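PDB 4JZA: uncharacterized protein, which probably removes phosphate from phosphoinositide lipids such as phosphatidylinositol 3-phosphate, consistent with a Legionella enzyme that acts on lipid metabolism in its host. Local coordinates for residues S376-L384 with P440-A451; F522-F530 with P622-I630. All blocks are in the same frame, centred on the assembly; numbering follows the deposited sequence.

Contact 1. Residues S376-L384 with P440-A451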
loop_
_atom_site.group_PDB
_atom_site.type_symbol
_atom_site.label_atom_id
_atom_site.label_comp_id
_atom_site.label_asym_id
_atom_site.label_seq_id
_atom_site.Cartn_x
_atom_site.Cartn_y
_atom_site.Cartn_z
ATOM N N SER A 376 11.631 -1.899 -6.059
ATOM C CA SER A 376 10.473 -1.414 -6.781
ATOM C C SER A 376 10.942 -0.366 -7.776
ATOM O O SER A 376 11.963 0.269 -7.579
ATOM C CB SER A 376 9.461 -0.805 -5.825
ATOM O OG SER A 376 8.941 -1.783 -4.958
ATOM N N HIS A 377 10.200 -0.201 -8.856
ATOM C CA HIS A 377 10.598 0.682 -9.929
ATOM C C HIS A 377 11.082 1.988 -9.328
ATOM O O HIS A 377 10.539 2.415 -8.386
ATOM C CB HIS A 377 9.418 0.945 -10.883
ATOM C CG HIS A 377 9.856 1.393 -12.243
ATOM N ND1 HIS A 377 10.036 2.715 -12.562
ATOM C CD2 HIS A 377 10.221 0.691 -13.337
ATOM C CE1 HIS A 377 10.455 2.810 -13.806
ATOM N NE2 HIS A 377 10.563 1.595 -14.305
ATOM N N ILE A 378 12.115 2.604 -9.869
ATOM C CA ILE A 378 12.681 3.851 -9.279
ATOM C C ILE A 378 11.699 5.030 -9.286
ATOM O O ILE A 378 11.805 5.936 -8.472
ATOM C CB ILE A 378 13.979 4.301 -10.004
ATOM C CG1 ILE A 378 13.791 4.353 -11.528
ATOM C CG2 ILE A 378 15.139 3.360 -9.701
ATOM C CD1 ILE A 378 14.803 5.242 -12.204
ATOM N N ALA A 379 10.733 4.999 -10.196
ATOM C CA ALA A 379 9.745 6.063 -10.288
ATOM C C ALA A 379 8.517 5.644 -9.521
ATOM O O ALA A 379 8.243 4.442 -9.371
ATOM C CB ALA A 379 9.387 6.324 -11.728
ATOM N N THR A 380 7.758 6.611 -9.029
ATOM C CA THR A 380 6.625 6.253 -8.164
ATOM C C THR A 380 5.269 6.379 -8.857
ATOM O O THR A 380 4.882 7.443 -9.276
ATOM C CB THR A 380 6.665 7.011 -6.831
ATOM O OG1 THR A 380 5.430 6.816 -6.158
ATOM C CG2 THR A 380 6.921 8.498 -7.051
ATOM N N ARG A 381 4.566 5.260 -8.991
ATOM C CA ARG A 381 3.174 5.270 -9.445
ATOM C C ARG A 381 2.229 6.081 -8.531
ATOM O O ARG A 381 1.156 6.489 -8.954
ATOM C CB ARG A 381 2.637 3.826 -9.556
ATOM C CG ARG A 381 2.468 3.138 -8.206
ATOM C CD ARG A 381 1.787 1.783 -8.323
ATOM N NE ARG A 381 0.498 1.894 -9.008
ATOM C CZ ARG A 381 -0.086 0.927 -9.735
ATOM N NH1 ARG A 381 0.473 -0.289 -9.922
ATOM N NH2 ARG A 381 -1.254 1.199 -10.329
ATOM N N ASP A 382 2.618 6.289 -7.284
ATOM C CA ASP A 382 1.792 7.001 -6.327
ATOM C C ASP A 382 1.861 8.540 -6.507
ATOM O O ASP A 382 1.026 9.287 -5.965
ATOM C CB ASP A 382 2.188 6.630 -4.880
ATOM C CG ASP A 382 1.808 5.174 -4.479
ATOM O OD1 ASP A 382 1.153 4.444 -5.272
ATOM O OD2 ASP A 382 2.161 4.766 -3.337
ATOM N N GLY A 383 2.831 9.023 -7.264
ATOM C CA GLY A 383 3.020 10.445 -7.385
ATOM C C GLY A 383 2.813 10.993 -8.781
ATOM O O GLY A 383 3.378 12.038 -9.114
ATOM N N LEU A 384 1.998 10.328 -9.594
ATOM C CA LEU A 384 1.815 10.772 -10.972
ATOM C C LEU A 384 0.982 12.053 -11.085
ATOM O O LEU A 384 0.944 12.682 -12.153
ATOM C CB LEU A 384 1.184 9.673 -11.818
ATOM C CG LEU A 384 1.983 8.369 -11.896
ATOM C CD1 LEU A 384 1.171 7.382 -12.693
ATOM C CD2 LEU A 384 3.340 8.599 -12.537
ATOM N N PRO A 440 0.395 2.335 -14.866
ATOM C CA PRO A 440 1.382 3.399 -14.732
ATOM C C PRO A 440 2.628 3.146 -15.557
ATOM O O PRO A 440 3.429 4.044 -15.765
ATOM C CB PRO A 440 1.717 3.334 -13.247
ATOM C CG PRO A 440 1.545 1.863 -12.896
ATOM C CD PRO A 440 0.385 1.409 -13.706
ATOM N N ASP A 441 2.775 1.924 -16.044
ATOM C CA ASP A 441 3.980 1.490 -16.774
ATOM C C ASP A 441 4.492 2.555 -17.775
ATOM O O ASP A 441 5.678 2.797 -17.816
ATOM C CB ASP A 441 3.791 0.120 -17.503
ATOM C CG ASP A 441 3.420 -1.073 -16.557
ATOM O OD1 ASP A 441 2.468 -0.928 -15.766
ATOM O OD2 ASP A 441 4.027 -2.184 -16.626
ATOM N N LEU A 442 3.644 3.203 -18.570
ATOM C CA LEU A 442 4.186 4.147 -19.565
ATOM C C LEU A 442 4.799 5.386 -18.888
ATOM O O LEU A 442 5.922 5.822 -19.208
ATOM C CB LEU A 442 3.139 4.536 -20.616
ATOM C CG LEU A 442 3.555 5.661 -21.582
ATOM C CD1 LEU A 442 4.712 5.248 -22.485
ATOM C CD2 LEU A 442 2.386 6.160 -22.423
ATOM N N ASP A 443 4.083 5.929 -17.920
ATOM C CA ASP A 443 4.636 7.029 -17.112
ATOM C C ASP A 443 5.906 6.618 -16.407
ATOM O O ASP A 443 6.898 7.320 -16.451
ATOM C CB ASP A 443 3.598 7.572 -16.109
ATOM C CG ASP A 443 2.523 8.457 -16.782
ATOM O OD1 ASP A 443 2.789 9.170 -17.790
ATOM O OD2 ASP A 443 1.388 8.427 -16.301
ATOM N N LEU A 444 5.904 5.456 -15.773
ATOM C CA LEU A 444 7.131 4.991 -15.100
ATOM C C LEU A 444 8.310 4.846 -16.067
ATOM O O LEU A 444 9.406 5.262 -15.767
ATOM C CB LEU A 444 6.891 3.650 -14.396
ATOM C CG LEU A 444 5.767 3.610 -13.381
ATOM C CD1 LEU A 444 5.691 2.279 -12.650
ATOM C CD2 LEU A 444 5.917 4.735 -12.406
ATOM N N TYR A 445 8.079 4.246 -17.228
ATOM C CA TYR A 445 9.109 4.145 -18.240
ATOM C C TYR A 445 9.723 5.512 -18.480
ATOM O O TYR A 445 10.928 5.657 -18.317
ATOM C CB TYR A 445 8.530 3.626 -19.524
ATOM C CG TYR A 445 9.513 3.381 -20.648
ATOM C CD1 TYR A 445 10.570 4.192 -20.867
ATOM C CD2 TYR A 445 9.324 2.348 -21.512
ATOM C CE1 TYR A 445 11.426 3.952 -21.898
ATOM C CE2 TYR A 445 10.178 2.112 -22.543
ATOM C CZ TYR A 445 11.232 2.936 -22.713
ATOM O OH TYR A 445 12.119 2.766 -23.721
ATOM N N LYS A 446 8.920 6.520 -18.840
ATOM C CA LYS A 446 9.508 7.828 -19.190
ATOM C C LYS A 446 10.219 8.454 -18.000
ATOM O O LYS A 446 11.278 9.062 -18.168
ATOM C CB LYS A 446 8.503 8.820 -19.716
ATOM C CG LYS A 446 7.725 8.383 -20.932
ATOM C CD LYS A 446 6.478 9.259 -21.053
ATOM C CE LYS A 446 5.661 8.884 -22.279
ATOM N NZ LYS A 446 4.264 9.390 -22.186
ATOM N N LEU A 447 9.656 8.301 -16.804
ATOM C CA LEU A 447 10.258 8.881 -15.608
ATOM C C LEU A 447 11.634 8.319 -15.352
ATOM O O LEU A 447 12.521 9.060 -14.923
ATOM C CB LEU A 447 9.382 8.678 -14.381
ATOM C CG LEU A 447 8.196 9.635 -14.443
ATOM C CD1 LEU A 447 7.059 9.131 -13.565
ATOM C CD2 LEU A 447 8.573 11.081 -14.096
ATOM N N ALA A 448 11.835 7.042 -15.670
ATOM C CA ALA A 448 13.149 6.409 -15.469
ATOM C C ALA A 448 14.207 6.808 -16.516
ATOM O O ALA A 448 15.394 6.950 -16.186
ATOM C CB ALA A 448 13.001 4.897 -15.396
ATOM N N ARG A 449 13.762 6.994 -17.756
ATOM C CA ARG A 449 14.605 7.492 -18.837
ATOM C C ARG A 449 15.133 8.839 -18.510
ATOM O O ARG A 449 16.341 9.093 -18.647
ATOM C CB ARG A 449 13.797 7.608 -20.117
ATOM C CG ARG A 449 13.445 6.269 -20.740
ATOM C CD ARG A 449 14.552 5.805 -21.673
ATOM N NE ARG A 449 14.524 4.368 -21.887
ATOM C CZ ARG A 449 15.406 3.713 -22.627
ATOM N NH1 ARG A 449 16.404 4.362 -23.208
ATOM N NH2 ARG A 449 15.309 2.397 -22.745
ATOM N N SER A 450 14.228 9.721 -18.094
ATOM C CA SER A 450 14.603 11.080 -17.716
ATOM C C SER A 450 15.641 11.062 -16.606
ATOM O O SER A 450 16.634 11.766 -16.691
ATOM C CB SER A 450 13.394 11.873 -17.233
ATOM O OG SER A 450 12.428 12.037 -18.259
ATOM N N ALA A 451 15.413 10.244 -15.581
ATOM C CA ALA A 451 16.313 10.177 -14.443
ATOM C C ALA A 451 17.716 9.750 -14.810
ATOM O O ALA A 451 18.682 10.318 -14.307
ATOM C CB ALA A 451 15.753 9.235 -13.398
#

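Contact 2. Residues F522-F530 with P622-I630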
loop_
_atom_site.group_PDB
_atom_site.type_symbol
_atom_site.label_atom_id
_atom_site.label_comp_id
_atom_site.label_asym_id
_atom_site.label_seq_id
_atom_site.Cartn_x
_atom_site.Cartn_y
_atom_site.Cartn_z
ATOM N N PHE A 522 5.165 -20.403 -30.796
ATOM C CA PHE A 522 6.447 -19.824 -30.380
ATOM C C PHE A 522 6.421 -19.379 -28.919
ATOM O O PHE A 522 5.463 -18.777 -28.488
ATOM C CB PHE A 522 6.740 -18.625 -31.273
ATOM C CG PHE A 522 8.106 -18.045 -31.080
ATOM C CD1 PHE A 522 9.235 -18.691 -31.600
ATOM C CD2 PHE A 522 8.268 -16.846 -30.395
ATOM C CE1 PHE A 522 10.495 -18.164 -31.426
ATOM C CE2 PHE A 522 9.524 -16.288 -30.242
ATOM C CZ PHE A 522 10.644 -16.954 -30.755
ATOM N N ASP A 523 7.473 -19.652 -28.162
ATOM C CA ASP A 523 7.471 -19.418 -26.708
ATOM C C ASP A 523 7.960 -18.015 -26.367
ATOM O O ASP A 523 9.062 -17.850 -25.931
ATOM C CB ASP A 523 8.328 -20.496 -26.013
ATOM C CG ASP A 523 8.432 -20.319 -24.493
ATOM O OD1 ASP A 523 7.557 -19.649 -23.876
ATOM O OD2 ASP A 523 9.414 -20.884 -23.926
ATOM N N TYR A 524 7.117 -17.008 -26.566
ATOM C CA TYR A 524 7.516 -15.610 -26.372
ATOM C C TYR A 524 7.850 -15.321 -24.917
ATOM O O TYR A 524 8.687 -14.488 -24.644
ATOM C CB TYR A 524 6.402 -14.646 -26.783
ATOM C CG TYR A 524 6.225 -14.465 -28.251
ATOM C CD1 TYR A 524 7.073 -13.638 -28.976
ATOM C CD2 TYR A 524 5.207 -15.099 -28.916
ATOM C CE1 TYR A 524 6.921 -13.469 -30.330
ATOM C CE2 TYR A 524 5.053 -14.948 -30.270
ATOM C CZ TYR A 524 5.902 -14.124 -30.966
ATOM O OH TYR A 524 5.724 -14.003 -32.320
ATOM N N ALA A 525 7.149 -15.975 -24.001
ATOM C CA ALA A 525 7.417 -15.806 -22.589
ATOM C C ALA A 525 8.839 -16.265 -22.305
ATOM O O ALA A 525 9.614 -15.574 -21.653
ATOM C CB ALA A 525 6.410 -16.586 -21.736
ATOM N N GLY A 526 9.189 -17.426 -22.803
ATOM C CA GLY A 526 10.526 -17.934 -22.582
ATOM C C GLY A 526 11.592 -17.086 -23.218
ATOM O O GLY A 526 12.707 -16.926 -22.666
ATOM N N ARG A 527 11.265 -16.535 -24.373
ATOM C CA ARG A 527 12.230 -15.719 -25.056
ATOM C C ARG A 527 12.576 -14.559 -24.140
ATOM O O ARG A 527 13.777 -14.256 -23.948
ATOM C CB ARG A 527 11.710 -15.223 -26.387
ATOM C CG ARG A 527 12.604 -14.176 -27.048
ATOM C CD ARG A 527 12.243 -14.002 -28.522
ATOM N NE ARG A 527 12.912 -12.853 -29.108
ATOM C CZ ARG A 527 12.524 -11.589 -28.979
ATOM N NH1 ARG A 527 11.439 -11.272 -28.279
ATOM N NH2 ARG A 527 13.239 -10.625 -29.558
ATOM N N GLU A 528 11.545 -13.938 -23.546
ATOM C CA GLU A 528 11.758 -12.838 -22.608
ATOM C C GLU A 528 12.645 -13.167 -21.398
ATOM O O GLU A 528 13.419 -12.332 -20.960
ATOM C CB GLU A 528 10.424 -12.298 -22.101
ATOM C CG GLU A 528 9.596 -11.652 -23.183
ATOM C CD GLU A 528 10.253 -10.473 -23.875
ATOM O OE1 GLU A 528 10.955 -9.701 -23.261
ATOM O OE2 GLU A 528 10.039 -10.260 -25.052
ATOM N N LEU A 529 12.485 -14.347 -20.836
ATOM C CA LEU A 529 13.192 -14.696 -19.658
ATOM C C LEU A 529 14.616 -14.919 -20.035
ATOM O O LEU A 529 15.523 -14.572 -19.257
ATOM C CB LEU A 529 12.606 -15.953 -19.038
ATOM C CG LEU A 529 11.186 -15.807 -18.488
ATOM C CD1 LEU A 529 10.740 -17.162 -17.992
ATOM C CD2 LEU A 529 11.110 -14.818 -17.352
ATOM N N PHE A 530 14.816 -15.496 -21.228
ATOM C CA PHE A 530 16.168 -15.683 -21.748
ATOM C C PHE A 530 16.846 -14.371 -22.107
ATOM O O PHE A 530 18.008 -14.163 -21.767
ATOM C CB PHE A 530 16.196 -16.619 -22.947
ATOM C CG PHE A 530 16.383 -18.043 -22.573
ATOM C CD1 PHE A 530 17.619 -18.507 -22.265
ATOM C CD2 PHE A 530 15.311 -18.912 -22.516
ATOM C CE1 PHE A 530 17.798 -19.815 -21.900
ATOM C CE2 PHE A 530 15.473 -20.232 -22.161
ATOM C CZ PHE A 530 16.728 -20.688 -21.860
ATOM N N PRO A 622 1.635 -16.106 -12.733
ATOM C CA PRO A 622 2.726 -16.952 -13.205
ATOM C C PRO A 622 2.495 -17.591 -14.569
ATOM O O PRO A 622 3.436 -17.741 -15.343
ATOM C CB PRO A 622 2.802 -18.059 -12.142
ATOM C CG PRO A 622 2.113 -17.514 -10.944
ATOM C CD PRO A 622 1.046 -16.642 -11.493
ATOM N N GLU A 623 1.259 -18.009 -14.826
ATOM C CA GLU A 623 0.914 -18.688 -16.076
ATOM C C GLU A 623 1.027 -17.738 -17.277
ATOM O O GLU A 623 1.124 -18.188 -18.415
ATOM C CB GLU A 623 -0.484 -19.333 -16.015
ATOM C CG GLU A 623 -0.513 -20.673 -15.288
ATOM C CD GLU A 623 -1.913 -21.176 -14.914
ATOM O OE1 GLU A 623 -2.830 -20.358 -14.766
ATOM O OE2 GLU A 623 -2.101 -22.398 -14.721
ATOM N N TRP A 624 1.069 -16.435 -17.057
ATOM C CA TRP A 624 1.338 -15.564 -18.183
ATOM C C TRP A 624 2.819 -15.458 -18.477
ATOM O O TRP A 624 3.189 -15.454 -19.627
ATOM C CB TRP A 624 0.785 -14.173 -17.965
ATOM C CG TRP A 624 1.127 -13.259 -19.049
ATOM C CD1 TRP A 624 1.825 -12.116 -18.950
ATOM C CD2 TRP A 624 0.787 -13.406 -20.425
ATOM N NE1 TRP A 624 1.951 -11.519 -20.183
ATOM C CE2 TRP A 624 1.310 -12.294 -21.102
ATOM C CE3 TRP A 624 0.069 -14.366 -21.148
ATOM C CZ2 TRP A 624 1.171 -12.123 -22.455
ATOM C CZ3 TRP A 624 -0.075 -14.198 -22.481
ATOM C CH2 TRP A 624 0.491 -13.091 -23.138
ATOM N N TYR A 625 3.640 -15.359 -17.428
ATOM C CA TYR A 625 5.090 -15.044 -17.531
ATOM C C TYR A 625 5.977 -16.291 -17.724
ATOM O O TYR A 625 7.157 -16.187 -18.193
ATOM C CB TYR A 625 5.556 -14.266 -16.282
ATOM C CG TYR A 625 4.920 -12.923 -16.174
ATOM C CD1 TYR A 625 5.116 -11.976 -17.167
ATOM C CD2 TYR A 625 4.076 -12.578 -15.102
ATOM C CE1 TYR A 625 4.504 -10.738 -17.119
ATOM C CE2 TYR A 625 3.476 -11.314 -15.021
ATOM C CZ TYR A 625 3.689 -10.391 -16.056
ATOM O OH TYR A 625 3.133 -9.113 -16.081
ATOM N N LEU A 626 5.443 -17.453 -17.324
ATOM C CA LEU A 626 6.195 -18.696 -17.395
ATOM C C LEU A 626 5.867 -19.325 -18.696
ATOM O O LEU A 626 4.761 -19.227 -19.164
ATOM C CB LEU A 626 5.811 -19.658 -16.271
ATOM C CG LEU A 626 6.242 -19.340 -14.829
ATOM C CD1 LEU A 626 5.618 -20.311 -13.834
ATOM C CD2 LEU A 626 7.753 -19.392 -14.709
ATOM N N PRO A 627 6.821 -19.989 -19.293
ATOM C CA PRO A 627 6.640 -20.870 -20.442
ATOM C C PRO A 627 5.750 -22.075 -20.127
ATOM O O PRO A 627 5.730 -22.545 -18.998
ATOM C CB PRO A 627 8.064 -21.350 -20.708
ATOM C CG PRO A 627 8.951 -20.231 -20.233
ATOM C CD PRO A 627 8.240 -19.662 -19.048
ATOM N N GLU A 628 5.053 -22.606 -21.119
ATOM C CA GLU A 628 4.088 -23.662 -20.857
ATOM C C GLU A 628 4.672 -24.885 -20.142
ATOM O O GLU A 628 4.046 -25.416 -19.231
ATOM C CB GLU A 628 3.300 -24.058 -22.126
ATOM C CG GLU A 628 1.905 -23.442 -22.182
ATOM C CD GLU A 628 1.102 -23.792 -20.920
ATOM O OE1 GLU A 628 0.868 -25.025 -20.723
ATOM O OE2 GLU A 628 0.755 -22.854 -20.110
ATOM N N ASP A 629 5.857 -25.344 -20.529
ATOM C CA ASP A 629 6.374 -26.595 -19.957
ATOM C C ASP A 629 6.789 -26.485 -18.493
ATOM O O ASP A 629 6.643 -27.449 -17.736
ATOM C CB ASP A 629 7.483 -27.239 -20.797
ATOM C CG ASP A 629 8.611 -26.270 -21.200
ATOM O OD1 ASP A 629 8.457 -25.074 -20.878
ATOM O OD2 ASP A 629 9.629 -26.714 -21.853
ATOM N N ILE A 630 7.241 -25.306 -18.079
ATOM C CA ILE A 630 7.555 -25.048 -16.662
ATOM C C ILE A 630 6.294 -24.946 -15.802
ATOM O O ILE A 630 6.173 -25.535 -14.732
ATOM C CB ILE A 630 8.349 -23.747 -16.511
ATOM C CG1 ILE A 630 9.712 -23.887 -17.212
ATOM C CG2 ILE A 630 8.566 -23.418 -15.043
ATOM C CD1 ILE A 630 10.454 -22.585 -17.441
HETATM O O HOH W 1 8.105 -13.990 -19.473
#

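Contact 1. Residues S376-L384 with P440-A451
H377 lays one face of its imidazole against L444, whose CB is 4.0 Å from the H377 ring centroid, a CH-pi contact made near the rim of the ring. With CG anti to the backbone N (chi1 -158°), the ring reaches the helix, and A448, small enough to admit two neighbours, takes H377 CE1 and I378 CD1 on its CB. A379, with only a methyl, comes close to the helix: its CB is 3.5 Å from L447 CB and also touches the CD2 branch of L444. R381 bends at chi3 (-55°), which brings its flat guanidinium over the apolar P440 ring, with P440 CG 3.6 Å above the plane centre. L384 closes the row, its CD2 3.7 Å from D443 CB and 3.9 Å from L447 CD1. Here a loop leaving strand 365-374 of the mixed sheet packs along the first turns of helix 441-454, beside the CX5R sequence after strand 545-549 that marks the probable phosphatase P-loop. H377 bonds through its backbone to V551, and S376 OG to S552 O, both in that loop. Further along, T380 OG1 accepts from D382 N (3.1 Å) in an ST turn and is itself bonded to R343 O.

Contact 2. Residues F522-F530 with P622-I630
P627 lies against the start of helix 524-542 with CB, CG and CD, each chiefly meeting a different residue. P627 CG lies 3.6 Å from G526 CA, where glycine brings the helix backbone itself up to the ring. P627 CD is 3.7 Å from CD1 of L529, one turn after A525; L529 holds CG anti to the carbonyl carbon (chi1 -67°), and its CD1 reaches both P627 and Y625 O. L529 also touches I559 and H563 of helix 556-574. The third ring carbon, P627 CB, makes a plain contact with D523 OD2 at 3.5 Å.

A525 adds van der Waals packing on backbone carbonyls. With a methyl alone to place, it sets its CB 3.6 Å from Y625 O and close to the oxygens of W624 and L626, so this part of the helix meets backbone more than side chains.

Two polar features accompany the packing. D523 is the N-cap of its helix: OD1 accepts from G526 N at 3.0 Å, met from above the carboxylate plane. No hydrogen bond joins the segments directly, but a water donates to A525 O (3.1 Å) and to Y625 O (2.7 Å), bridging two carbonyls that could not bond to each other.

P627 sits at an N-cap position too, without a capping side chain; its backbone (phi -63°, psi 152°) makes the break between the helices, and L626 before it adopts the extended conformation that proline prefers in its predecessor. The arrangement is that of a side-chain-capped helix start packed on the proline-containing junction between two successive helices, 622-625 and 628-637.

From the N terminus, the chain reaches strand 365-374 before contact 1 opens. The 55 residues closed by that contact include helix 388-402 and strand 412-416, so it ties the end of one strand to the helix that leads on to strand 462-465. Contact 2 opens later, at the start of helix 524-542, and closes a 91-residue loop that takes in strand 545-549, the probable P-loop and helices 556-574 and 587-602. The two loops therefore follow in series, neither nested nor crossed. Strand 545-549 touches contact 1, where H377 and I378 meet S549 and Y547, while R556, the arginine of the CX5R sequence that follows, touches Y625 of contact 2. The centres of contacts 1 and 2 are about 25 Å apart.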